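Uncharacterized protein (Parabacteroides merdae, PDB 4R7F) is of unknown function, but is built of three immunoglobulin-like beta-sandwich domains, the first resembling the N-terminal domain of type 9 secretion system plug proteins. Local coordinates at residues Y55-C60 with E73-F78; V163-N168 with Y374-Y379; V293-A298 with K335-K340. All coordinates share one frame; numbering follows the deposited sequence. Where two conformers were deposited one is given.

Contact 1 (Y55-C60 with E73-F78)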
# COMPACT_ATOMS: atom_id res chain seq x y z
N TYR A 55 23.69 16.61 20.60
CA TYR A 55 22.76 15.54 21.02
C TYR A 55 23.41 14.40 21.82
O TYR A 55 24.60 14.18 21.71
CB TYR A 55 22.05 14.95 19.80
CG TYR A 55 22.97 14.26 18.82
CD1 TYR A 55 23.66 15.00 17.87
CD2 TYR A 55 23.11 12.88 18.82
CE1 TYR A 55 24.50 14.39 16.96
CE2 TYR A 55 23.95 12.25 17.89
CZ TYR A 55 24.65 13.02 16.97
OH TYR A 55 25.50 12.47 16.04
N ASN A 56 22.59 13.73 22.63
CA ASN A 56 22.92 12.46 23.27
C ASN A 56 22.05 11.32 22.77
O ASN A 56 20.85 11.50 22.52
CB ASN A 56 22.70 12.53 24.78
CG ASN A 56 23.45 13.64 25.44
OD1 ASN A 56 24.58 13.97 25.10
ND2 ASN A 56 22.81 14.23 26.42
N VAL A 57 22.63 10.13 22.71
CA VAL A 57 21.93 8.92 22.34
C VAL A 57 21.57 8.15 23.62
O VAL A 57 22.44 7.85 24.45
CB VAL A 57 22.81 8.08 21.40
CG1 VAL A 57 22.10 6.84 20.92
CG2 VAL A 57 23.22 8.93 20.21
N VAL A 58 20.28 7.86 23.77
CA VAL A 58 19.79 7.08 24.91
C VAL A 58 19.24 5.77 24.41
O VAL A 58 18.36 5.73 23.55
CB VAL A 58 18.70 7.80 25.71
CG1 VAL A 58 18.20 6.89 26.82
CG2 VAL A 58 19.21 9.10 26.32
N HIS A 59 19.79 4.67 24.92
CA HIS A 59 19.27 3.39 24.56
C HIS A 59 18.13 3.02 25.53
O HIS A 59 18.29 3.11 26.75
CB HIS A 59 20.34 2.31 24.59
CG HIS A 59 19.84 1.01 24.06
ND1 HIS A 59 19.30 0.03 24.87
CD2 HIS A 59 19.72 0.55 22.79
CE1 HIS A 59 18.92 -0.99 24.13
NE2 HIS A 59 19.14 -0.69 22.86
N CYS A 60 17.00 2.56 24.95
CA CYS A 60 15.80 2.24 25.71
C CYS A 60 15.35 0.81 25.55
O CYS A 60 15.59 0.15 24.55
CB CYS A 60 14.64 3.17 25.30
SG CYS A 60 15.00 4.92 25.51
N GLU A 73 28.47 0.12 25.18
CA GLU A 73 27.75 -1.10 24.82
C GLU A 73 26.83 -0.90 23.60
O GLU A 73 26.60 -1.85 22.87
CB GLU A 73 26.92 -1.61 26.00
CG GLU A 73 27.74 -2.18 27.17
CD GLU A 73 26.87 -2.54 28.36
OE1 GLU A 73 26.57 -1.61 29.14
OE2 GLU A 73 26.47 -3.74 28.51
N TYR A 74 26.32 0.31 23.37
CA TYR A 74 25.33 0.51 22.30
C TYR A 74 25.68 1.37 21.15
O TYR A 74 25.03 1.24 20.11
CB TYR A 74 23.97 0.93 22.84
CG TYR A 74 23.88 2.24 23.59
CD1 TYR A 74 23.81 3.47 22.92
CD2 TYR A 74 23.76 2.24 24.98
CE1 TYR A 74 23.65 4.65 23.64
CE2 TYR A 74 23.59 3.40 25.70
CZ TYR A 74 23.54 4.60 25.04
OH TYR A 74 23.37 5.73 25.80
N MSE A 75 26.69 2.23 21.29
CA MSE A 75 27.12 3.16 20.23
C MSE A 75 28.62 3.20 20.11
O MSE A 75 29.34 3.06 21.12
CB MSE A 75 26.66 4.61 20.49
CG MSE A 75 27.23 5.24 21.78
SE MSE A 75 26.42 6.95 22.36
CE MSE A 75 27.04 8.13 20.91
N ASN A 76 29.10 3.44 18.90
CA ASN A 76 30.45 3.82 18.69
C ASN A 76 30.42 5.31 18.39
O ASN A 76 29.70 5.76 17.50
CB ASN A 76 31.08 3.04 17.55
CG ASN A 76 32.59 3.05 17.65
OD1 ASN A 76 33.23 3.99 17.22
ND2 ASN A 76 33.16 2.02 18.28
N GLY A 77 31.17 6.09 19.17
CA GLY A 77 31.17 7.54 19.06
C GLY A 77 30.85 8.18 20.40
O GLY A 77 30.54 7.49 21.37
N PHE A 78 30.92 9.51 20.44
CA PHE A 78 30.76 10.24 21.70
C PHE A 78 29.38 10.87 21.86
O PHE A 78 28.69 11.20 20.89
CB PHE A 78 31.84 11.32 21.84
CG PHE A 78 33.24 10.81 21.66
CD1 PHE A 78 33.80 9.95 22.61
CD2 PHE A 78 34.00 11.18 20.55
CE1 PHE A 78 35.10 9.48 22.45
CE2 PHE A 78 35.29 10.70 20.39
CZ PHE A 78 35.84 9.85 21.34
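Y74 carries the tight end of this buried contact. Its CG is wedged between backbone N and C (chi1 61°), and the ring stands up from the 73-78 backbone toward strand 53-60. The hydroxyl is the donor to a main-chain carbonyl, with Y74 OH 2.7 Å from V57 O. It comes from above the carbonyl plane, 30° out of it. H59 CB lies over one face of the phenol, offset toward the rim, and makes a CH-pi contact 3.6 Å from the centroid of the Y74 ring. The H59 imidazole is nearly parallel to the phenol but well offset, with little overlap. H59 ND1 is hydrogen-bonded to S67 and H59 NE2 to the carbonyl of S113. V57 CG1 lies 3.8 Å from Y74 CE1, as the two side chains run past each other in opposite directions. An alanine in place of Y74 would remove the ring and hydroxyl, and would probably leave V57 O without this donor and H59 CB without its aromatic support. Here the short, weakly bonded helix 71-74, on the connection leaving strand 53-60, packs back on that strand of a beta-sandwich domain, in the part of the chain that matches the first domain of type 9 secretion system plug proteins. Packing is looser toward M75, a selenomethionine that meets V57 tip to tip. M75 SE is 3.9 Å from V57 CB, and M75 CE is 4.0 Å from V57 CG2. Farther along, N76 and F78 are exposed, and F78 is poorly ordered.

Contact 2 (V163-N168 with Y374-Y379)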
# COMPACT_ATOMS: atom_id res chain seq x y z
N VAL A 163 -6.34 -6.61 14.45
CA VAL A 163 -5.04 -7.06 13.96
C VAL A 163 -4.74 -8.48 14.39
O VAL A 163 -4.96 -8.86 15.54
CB VAL A 163 -3.93 -6.21 14.57
CG1 VAL A 163 -2.57 -6.66 14.07
CG2 VAL A 163 -4.16 -4.74 14.24
N SER A 164 -4.20 -9.25 13.47
CA SER A 164 -3.94 -10.67 13.67
C SER A 164 -2.53 -10.83 13.16
O SER A 164 -2.20 -10.27 12.10
CB SER A 164 -4.91 -11.53 12.83
OG SER A 164 -6.30 -11.31 13.09
N PHE A 165 -1.68 -11.53 13.89
CA PHE A 165 -0.33 -11.79 13.37
C PHE A 165 0.33 -13.04 13.90
O PHE A 165 -0.04 -13.53 14.95
CB PHE A 165 0.59 -10.57 13.53
CG PHE A 165 1.05 -10.31 14.94
CD1 PHE A 165 0.29 -9.54 15.80
CD2 PHE A 165 2.26 -10.81 15.38
CE1 PHE A 165 0.73 -9.29 17.10
CE2 PHE A 165 2.69 -10.59 16.68
CZ PHE A 165 1.93 -9.81 17.53
N ASN A 166 1.34 -13.52 13.16
CA ASN A 166 2.15 -14.69 13.54
C ASN A 166 3.57 -14.30 13.39
O ASN A 166 3.93 -13.62 12.44
CB ASN A 166 1.89 -15.89 12.63
CG ASN A 166 0.42 -16.25 12.58
OD1 ASN A 166 -0.08 -16.97 13.43
ND2 ASN A 166 -0.29 -15.70 11.59
N ILE A 167 4.39 -14.75 14.33
CA ILE A 167 5.79 -14.56 14.25
C ILE A 167 6.35 -15.86 13.73
O ILE A 167 6.19 -16.88 14.36
CB ILE A 167 6.38 -14.27 15.64
CG1 ILE A 167 5.76 -13.00 16.20
CG2 ILE A 167 7.89 -14.17 15.54
CD1 ILE A 167 6.18 -12.71 17.62
N ASN A 168 6.98 -15.78 12.57
CA ASN A 168 7.64 -16.90 11.93
C ASN A 168 9.14 -16.90 12.25
O ASN A 168 9.86 -16.07 11.76
CB ASN A 168 7.39 -16.80 10.43
CG ASN A 168 5.89 -16.74 10.09
OD1 ASN A 168 5.09 -17.48 10.65
ND2 ASN A 168 5.54 -15.87 9.17
N TYR A 374 -0.86 -0.23 11.10
CA TYR A 374 -0.54 -0.80 12.39
C TYR A 374 0.87 -1.30 12.33
O TYR A 374 1.19 -2.09 11.47
CB TYR A 374 -1.46 -1.97 12.70
CG TYR A 374 -2.88 -1.55 12.78
CD1 TYR A 374 -3.66 -1.46 11.65
CD2 TYR A 374 -3.43 -1.17 13.97
CE1 TYR A 374 -4.98 -1.05 11.72
CE2 TYR A 374 -4.77 -0.77 14.05
CZ TYR A 374 -5.54 -0.69 12.93
OH TYR A 374 -6.86 -0.21 13.02
N SER A 375 1.70 -0.85 13.25
CA SER A 375 3.08 -1.30 13.32
C SER A 375 3.24 -2.26 14.52
O SER A 375 2.83 -1.94 15.63
CB SER A 375 4.03 -0.12 13.44
OG SER A 375 3.82 0.88 12.45
N ILE A 376 3.81 -3.42 14.27
CA ILE A 376 3.98 -4.51 15.22
C ILE A 376 5.48 -4.64 15.46
O ILE A 376 6.24 -4.88 14.53
CB ILE A 376 3.45 -5.81 14.65
CG1 ILE A 376 1.97 -5.63 14.31
CG2 ILE A 376 3.63 -6.97 15.64
CD1 ILE A 376 1.47 -6.67 13.35
N TYR A 377 5.88 -4.36 16.69
CA TYR A 377 7.26 -4.38 17.12
C TYR A 377 7.43 -5.57 18.05
O TYR A 377 6.70 -5.69 19.04
CB TYR A 377 7.59 -3.12 17.95
CG TYR A 377 7.69 -1.82 17.17
CD1 TYR A 377 6.56 -1.20 16.67
CD2 TYR A 377 8.90 -1.24 16.95
CE1 TYR A 377 6.66 0.00 15.95
CE2 TYR A 377 9.01 -0.05 16.27
CZ TYR A 377 7.89 0.57 15.77
OH TYR A 377 8.04 1.75 15.09
N VAL A 378 8.41 -6.41 17.75
CA VAL A 378 8.68 -7.60 18.49
C VAL A 378 10.06 -7.47 19.14
O VAL A 378 11.04 -7.48 18.45
CB VAL A 378 8.66 -8.82 17.55
CG1 VAL A 378 9.03 -10.08 18.33
CG2 VAL A 378 7.31 -8.97 16.88
N TYR A 379 10.09 -7.38 20.46
CA TYR A 379 11.29 -7.23 21.25
C TYR A 379 11.59 -8.55 21.96
O TYR A 379 10.68 -9.31 22.32
CB TYR A 379 11.09 -6.15 22.31
CG TYR A 379 10.86 -4.80 21.75
CD1 TYR A 379 11.91 -3.96 21.45
CD2 TYR A 379 9.59 -4.37 21.45
CE1 TYR A 379 11.70 -2.70 20.93
CE2 TYR A 379 9.37 -3.13 20.90
CZ TYR A 379 10.42 -2.29 20.66
OH TYR A 379 10.17 -1.05 20.08
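V163 opens the contact from strand 160-168. Its CG2 lies over one face of the Y374 ring, offset toward the rim, 3.9 Å from the centroid and near the ring normal. The other methyl, V163 CG1, points at the tip of I376 and comes 4.1 Å from I376 CD1. The Y374 hydroxyl lies beyond this apolar patch and is hydrogen-bonded to Q161 and Q187. S164 turns to the other side of the strand, where a second subunit packs. F165 follows with its CG tucked between the two main-chain branches (chi1 74°). This presents a ring face to I376. I376 CG2 sits over the centre of the F165 ring, 3.8 Å from the centroid and only 10° off its normal. The end of I376, atom CD1, reaches back to the root of the ring, 4.0 Å from F165 CG. N166, like S164, faces the second subunit. I167 ends the row. Its extended chain brings I167 CD1 to 3.9 Å from V378 CG1, near both methyls of that valine. No hydrogen bond joins the segments. The axes of 163-168 and 374-379 approach to 9.7 Å and cross at -34°, so the two sheets pack face to face, alternate side chains of each strand filling the space between them, the aligned packing of an immunoglobulin-like beta-sandwich.

Contact 3 (V293-A298 with K335-K340)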
# COMPACT_ATOMS: atom_id res chain seq x y z
N VAL A 293 -2.05 29.09 12.06
CA VAL A 293 -3.22 28.40 11.54
C VAL A 293 -4.30 28.26 12.60
O VAL A 293 -4.02 27.85 13.70
CB VAL A 293 -2.83 27.05 10.97
CG1 VAL A 293 -4.04 26.36 10.36
CG2 VAL A 293 -1.71 27.25 9.96
N HIS A 294 -5.54 28.59 12.23
CA HIS A 294 -6.66 28.62 13.13
C HIS A 294 -7.60 27.47 12.86
O HIS A 294 -8.18 27.38 11.76
CB HIS A 294 -7.47 29.91 13.01
CG HIS A 294 -6.69 31.14 13.30
ND1 HIS A 294 -6.70 31.76 14.53
CD2 HIS A 294 -5.85 31.86 12.52
CE1 HIS A 294 -5.90 32.81 14.49
NE2 HIS A 294 -5.36 32.87 13.29
N PHE A 295 -7.77 26.62 13.87
CA PHE A 295 -8.65 25.45 13.79
C PHE A 295 -9.91 25.73 14.55
O PHE A 295 -9.85 26.31 15.63
CB PHE A 295 -8.01 24.23 14.43
CG PHE A 295 -6.78 23.72 13.73
CD1 PHE A 295 -5.56 24.34 13.90
CD2 PHE A 295 -6.84 22.59 12.95
CE1 PHE A 295 -4.44 23.84 13.29
CE2 PHE A 295 -5.72 22.10 12.33
CZ PHE A 295 -4.52 22.72 12.50
N THR A 296 -11.03 25.27 14.01
CA THR A 296 -12.33 25.47 14.61
C THR A 296 -13.13 24.19 14.52
O THR A 296 -13.29 23.67 13.42
CB THR A 296 -13.11 26.58 13.88
OG1 THR A 296 -12.39 27.82 14.01
CG2 THR A 296 -14.44 26.77 14.49
N LEU A 297 -13.61 23.68 15.66
CA LEU A 297 -14.53 22.54 15.69
C LEU A 297 -15.84 22.96 16.33
O LEU A 297 -15.89 23.18 17.52
CB LEU A 297 -13.92 21.35 16.44
CG LEU A 297 -14.85 20.15 16.70
CD1 LEU A 297 -15.30 19.51 15.40
CD2 LEU A 297 -14.19 19.12 17.59
N ALA A 298 -16.89 23.08 15.52
CA ALA A 298 -18.20 23.56 15.99
C ALA A 298 -19.06 22.42 16.51
O ALA A 298 -19.56 21.65 15.75
CB ALA A 298 -18.94 24.30 14.89
N LYS A 335 -8.31 26.61 18.31
CA LYS A 335 -6.90 26.70 18.58
C LYS A 335 -6.12 27.37 17.42
O LYS A 335 -6.41 27.15 16.22
CB LYS A 335 -6.34 25.30 18.88
CG LYS A 335 -4.91 25.30 19.42
CD LYS A 335 -4.49 23.92 19.91
CE LYS A 335 -3.30 23.98 20.84
NZ LYS A 335 -3.71 24.18 22.25
N ALA A 336 -5.13 28.17 17.82
CA ALA A 336 -4.18 28.84 16.91
C ALA A 336 -2.88 28.12 17.05
O ALA A 336 -2.42 27.92 18.16
CB ALA A 336 -3.98 30.29 17.30
N VAL A 337 -2.28 27.72 15.93
CA VAL A 337 -1.01 27.00 15.95
C VAL A 337 -0.09 27.57 14.88
O VAL A 337 -0.47 27.68 13.72
CB VAL A 337 -1.26 25.51 15.61
CG1 VAL A 337 0.03 24.71 15.76
CG2 VAL A 337 -2.36 24.97 16.50
N LEU A 338 1.13 27.89 15.25
CA LEU A 338 2.11 28.31 14.26
C LEU A 338 2.70 27.07 13.58
O LEU A 338 3.37 26.25 14.21
CB LEU A 338 3.20 29.13 14.93
CG LEU A 338 4.21 29.82 14.00
CD1 LEU A 338 3.59 31.07 13.39
CD2 LEU A 338 5.49 30.19 14.73
N LEU A 339 2.47 26.99 12.28
CA LEU A 339 2.79 25.87 11.43
C LEU A 339 3.51 26.35 10.15
O LEU A 339 3.20 27.42 9.57
CB LEU A 339 1.49 25.14 11.02
CG LEU A 339 0.77 24.40 12.16
CD1 LEU A 339 -0.56 23.84 11.70
CD2 LEU A 339 1.64 23.29 12.70
N LYS A 340 4.47 25.53 9.74
CA LYS A 340 5.16 25.69 8.47
C LYS A 340 4.27 25.23 7.34
O LYS A 340 3.58 24.20 7.43
CB LYS A 340 6.44 24.87 8.50
CG LYS A 340 7.46 25.18 7.42
CD LYS A 340 8.68 24.27 7.58
CE LYS A 340 9.88 24.78 6.80
NZ LYS A 340 11.16 24.31 7.38
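Four main-chain hydrogen bonds join these antiparallel strands. V293 and V337 form one hydrogen-bonded pair. V293 N is 2.7 Å from V337 O and approaches from above the carbonyl plane, while V337 N reaches V293 O within its carbonyl plane at 2.8 Å. F295 and K335 form the next such pair. The bond from F295 N to K335 O, 2.8 Å long, is almost straight (178°) and runs nearly along the C=O axis. The return bond from K335 N to F295 O is longer, at 3.1 Å. Between them, H294 and A336 make a non-hydrogen-bonded pair. Two CA-H...O contacts supplement the bonds, with A336 CA against V293 O and H294 CA against K335 O.

Side chains add a second layer. V293, F295, V337 and L339 lie on the same face of the sheet. K335 O and L339 CD1 lie at the edge of the F295 ring, near its plane. V337 CG2 comes in obliquely, 4.0 Å from F295 CE1. L339 crosses V293 at about a right angle, with L339 CB 4.0 Å from V293 CG2. H294 and A336 are on the other face, where H294 ND1 comes only to 4.2 Å from A336 CB.

Outer partners fix the ends of several groups. H294 NE2 is hydrogen-bonded to N250, and K335 NZ to the carbonyl of K323. Y346 meets the F295 ring edge-to-face. L253 of strand 248-253 packs on both V293 and F295. The sheet is probably one layer of an immunoglobulin-like sandwich. Strand 290-298 lies inside this five-stranded mixed sheet, parallel to 248-253 on one flank and antiparallel to 332-340 on the other, with strand 325-327 beyond at the margin.

The three contacts share no sheet. Contact 3 lies within one sheet, contact 2 spans two facing sheets, and contact 1 packs a helix-strand turn on a strand of another. Both segments of contact 1 precede those of contact 2. Contact 2 joins residues some 200 positions apart, and contact 3 falls wholly within that interval. The chain apparently builds the domain of contact 3 there, then returns to complete the middle sandwich with strands 373-380 and 389-397. Contacts 1 and 2 have centres 27 Å apart and nearest atoms about 6 Å apart. Contact 3 is about 37 Å from contact 1 and 36 Å from contact 2, centre to centre, across the chain's centre. This fits three immunoglobulin-like domains.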